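Local coordinates for agglutinin (Narcissus pseudonarcissus, PDB 3DZW), which binds mannose-containing glycans such as alpha-1,3-mannobiose, as a monocot mannose-binding lectin of the daffodil, at the interface of chains A and B. Sequence-based numbering; all coordinates share one arbitrary frame. Chains: chain A/B, Agglutinin.

The interface of chains A and B. Residues chain A 33, 92-95; chain B 103-107.
The guanidinium of A:Arg92 meets the backbone carbonyl of B:Thr106 at its edge: NE donates to B:Thr106 O at 3.0 Å, with 163° at the hydrogen. The oxygen lies close to the guanidinium plane, and the donor in turn lies in the plane of the carbonyl, so the bond is well aligned at both ends. A bend at chi3 turns the arginine chain to present NE. The amides of A:Asn93 and B:Asn107 are also flat groups here; their side chains run side by side in the same direction with planes 22° apart, and their beta-carbons touch, A:Asn93 CB to B:Asn107 CB, at 3.8 Å.

This is the C-terminal strand exchange of the monocot mannose-binding (GNA-type) lectins: the chain end of B lies against the sheet of A, with A:Val95 and B:Ala103 forming an antiparallel bridge, and a two-fold axis repeats the contact. B:Thr104 N extends the pairing with a hydrogen bond to A:Val94 O.

Beyond strand 100-103, polar side chains continue the attachment. A:Asn93 has CG anti to its backbone N (chi1 -152°), which carries OD1 to the turn of B. There OD1 accepts from B:Thr104 OG1, in the amide plane at 3.2 Å, and from B:Thr106 N, which sits above that plane and away from a lone pair; B:Gly105 N adds a weak bond. B:Thr104 OG1 also accepts from the backbone A:Val94 N at 3.2 Å, and thus links side chain and backbone of the partner.

B:Thr106 OG1 donates to A:Arg92 O at 2.7 Å, tilted from the carbonyl plane. The hydroxyls B:Thr106 OG1 and B:Thr104 OG1 lie 2.9 Å apart, within hydrogen-bonding distance but with the direction not settled; with both hydrogens directed across the contact, a bond between them could form only by sharing or exchange. Apolar contacts flank this network: A:Leu33 CD2 reaches B:Thr106 tip to tip, while the side chains of B:Thr104 and A:Val94 pass at an angle, B:Thr104 CG2 lying 3.7 Å from A:Val94 CB.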
ATOM      1  N   LEU A  33     -15.835 -10.017   6.997  1.00 17.06           N
ATOM      2  CA  LEU A  33     -14.399  -9.866   7.204  1.00 17.41           C
ATOM      3  C   LEU A  33     -13.750 -11.208   6.964  1.00 17.53           C
ATOM      4  O   LEU A  33     -14.109 -12.205   7.622  1.00 17.42           O
ATOM      5  CB  LEU A  33     -14.086  -9.401   8.629  1.00 17.00           C
ATOM      6  CG  LEU A  33     -12.586  -9.277   9.004  1.00 18.41           C
ATOM      7  CD1 LEU A  33     -11.875  -8.249   8.130  1.00 16.45           C
ATOM      8  CD2 LEU A  33     -12.420  -8.927  10.473  1.00 17.38           C
ATOM      9  N   ARG A  92      -5.977  -6.877  12.579  1.00 17.05           N
ATOM     10  CA  ARG A  92      -7.200  -7.624  12.130  1.00 17.46           C
ATOM     11  C   ARG A  92      -8.552  -7.127  12.746  1.00 15.83           C
ATOM     12  O   ARG A  92      -9.611  -7.683  12.454  1.00 19.47           O
ATOM     13  CB  ARG A  92      -7.034  -9.167  12.347  1.00 17.95           C
ATOM     14  CG  ARG A  92      -7.918 -10.008  11.396  1.00 16.86           C
ATOM     15  CD  ARG A  92      -7.750 -11.525  11.576  1.00 16.66           C
ATOM     16  NE  ARG A  92      -8.393 -12.009  12.792  1.00 18.39           N
ATOM     17  CZ  ARG A  92      -8.469 -13.298  13.144  1.00 24.00           C
ATOM     18  NH1 ARG A  92      -7.950 -14.251  12.368  1.00 21.92           N
ATOM     19  NH2 ARG A  92      -9.081 -13.635  14.271  1.00 23.61           N
ATOM     20  N   ASN A  93      -8.510  -6.087  13.569  1.00 16.42           N
ATOM     21  CA  ASN A  93      -9.712  -5.563  14.153  1.00 17.08           C
ATOM     22  C   ASN A  93     -10.277  -4.511  13.192  1.00 17.66           C
ATOM     23  O   ASN A  93      -9.519  -3.890  12.435  1.00 16.66           O
ATOM     24  CB  ASN A  93      -9.406  -4.946  15.530  1.00 17.10           C
ATOM     25  CG  ASN A  93     -10.635  -4.975  16.514  1.00 20.78           C
ATOM     26  OD1 ASN A  93     -11.726  -5.448  16.173  1.00 19.07           O
ATOM     27  ND2 ASN A  93     -10.414  -4.492  17.745  1.00 17.78           N
ATOM     28  N   VAL A  94     -11.610  -4.352  13.189  1.00 15.66           N
ATOM     29  CA  VAL A  94     -12.298  -3.325  12.389  1.00 16.44           C
ATOM     30  C   VAL A  94     -12.887  -2.390  13.457  1.00 16.77           C
ATOM     31  O   VAL A  94     -13.726  -2.818  14.266  1.00 16.50           O
ATOM     32  CB  VAL A  94     -13.361  -3.892  11.483  1.00 17.55           C
ATOM     33  CG1 VAL A  94     -14.090  -2.772  10.756  1.00 17.23           C
ATOM     34  CG2 VAL A  94     -12.740  -4.875  10.472  1.00 16.69           C
ATOM     35  N   VAL A  95     -12.434  -1.122  13.463  1.00 18.83           N
ATOM     36  CA  VAL A  95     -12.816  -0.157  14.499  1.00 15.99           C
ATOM     37  C   VAL A  95     -13.278   1.224  14.006  1.00 16.83           C
ATOM     38  O   VAL A  95     -12.721   1.773  13.060  1.00 14.52           O
ATOM     39  CB  VAL A  95     -11.586   0.090  15.448  1.00 17.06           C
ATOM     40  CG1 VAL A  95     -11.977   0.922  16.662  1.00 16.27           C
ATOM     41  CG2 VAL A  95     -10.973  -1.222  15.896  1.00 19.35           C
TER
ATOM     42  N   ALA B 103     -16.305  -1.824  17.667  1.00 17.23           N
ATOM     43  CA  ALA B 103     -15.314  -2.714  17.041  1.00 17.02           C
ATOM     44  C   ALA B 103     -15.852  -4.134  16.851  1.00 16.57           C
ATOM     45  O   ALA B 103     -16.729  -4.587  17.602  1.00 15.61           O
ATOM     46  CB  ALA B 103     -14.035  -2.748  17.861  1.00 18.89           C
ATOM     47  N   THR B 104     -15.325  -4.833  15.837  1.00 18.25           N
ATOM     48  CA  THR B 104     -15.717  -6.228  15.557  1.00 18.52           C
ATOM     49  C   THR B 104     -15.163  -7.210  16.609  1.00 19.27           C
ATOM     50  O   THR B 104     -15.697  -8.323  16.774  1.00 17.05           O
ATOM     51  CB  THR B 104     -15.250  -6.687  14.162  1.00 17.97           C
ATOM     52  OG1 THR B 104     -13.858  -6.409  14.013  1.00 16.77           O
ATOM     53  CG2 THR B 104     -16.029  -5.969  13.049  1.00 17.38           C
ATOM     54  N   GLY B 105     -14.090  -6.802  17.309  1.00 19.72           N
ATOM     55  CA  GLY B 105     -13.456  -7.642  18.344  1.00 20.00           C
ATOM     56  C   GLY B 105     -12.691  -8.822  17.760  1.00 21.44           C
ATOM     57  O   GLY B 105     -12.549  -9.867  18.410  1.00 21.49           O
ATOM     58  N   THR B 106     -12.181  -8.645  16.543  1.00 18.98           N
ATOM     59  CA  THR B 106     -11.448  -9.692  15.828  1.00 19.72           C
ATOM     60  C   THR B 106      -9.906  -9.496  15.838  1.00 21.75           C
ATOM     61  O   THR B 106      -9.193 -10.086  15.008  1.00 19.36           O
ATOM     62  CB  THR B 106     -11.945  -9.782  14.374  1.00 19.37           C
ATOM     63  OG1 THR B 106     -11.850  -8.494  13.753  1.00 18.92           O
ATOM     64  CG2 THR B 106     -13.403 -10.247  14.329  1.00 20.18           C
ATOM     65  N   ASN B 107      -9.400  -8.687  16.779  1.00 20.65           N
ATOM     66  CA  ASN B 107      -7.962  -8.441  16.884  1.00 20.76           C
ATOM     67  C   ASN B 107      -7.181  -9.676  17.301  1.00 22.64           C
ATOM     68  O   ASN B 107      -7.704 -10.546  17.991  1.00 19.88           O
ATOM     69  CB  ASN B 107      -7.653  -7.306  17.889  1.00 22.24           C
ATOM     70  CG  ASN B 107      -8.180  -7.596  19.293  1.00 20.27           C
ATOM     71  OD1 ASN B 107      -9.335  -7.980  19.468  1.00 24.31           O
ATOM     72  ND2 ASN B 107      -7.338  -7.374  20.299  1.00 24.40           N
TER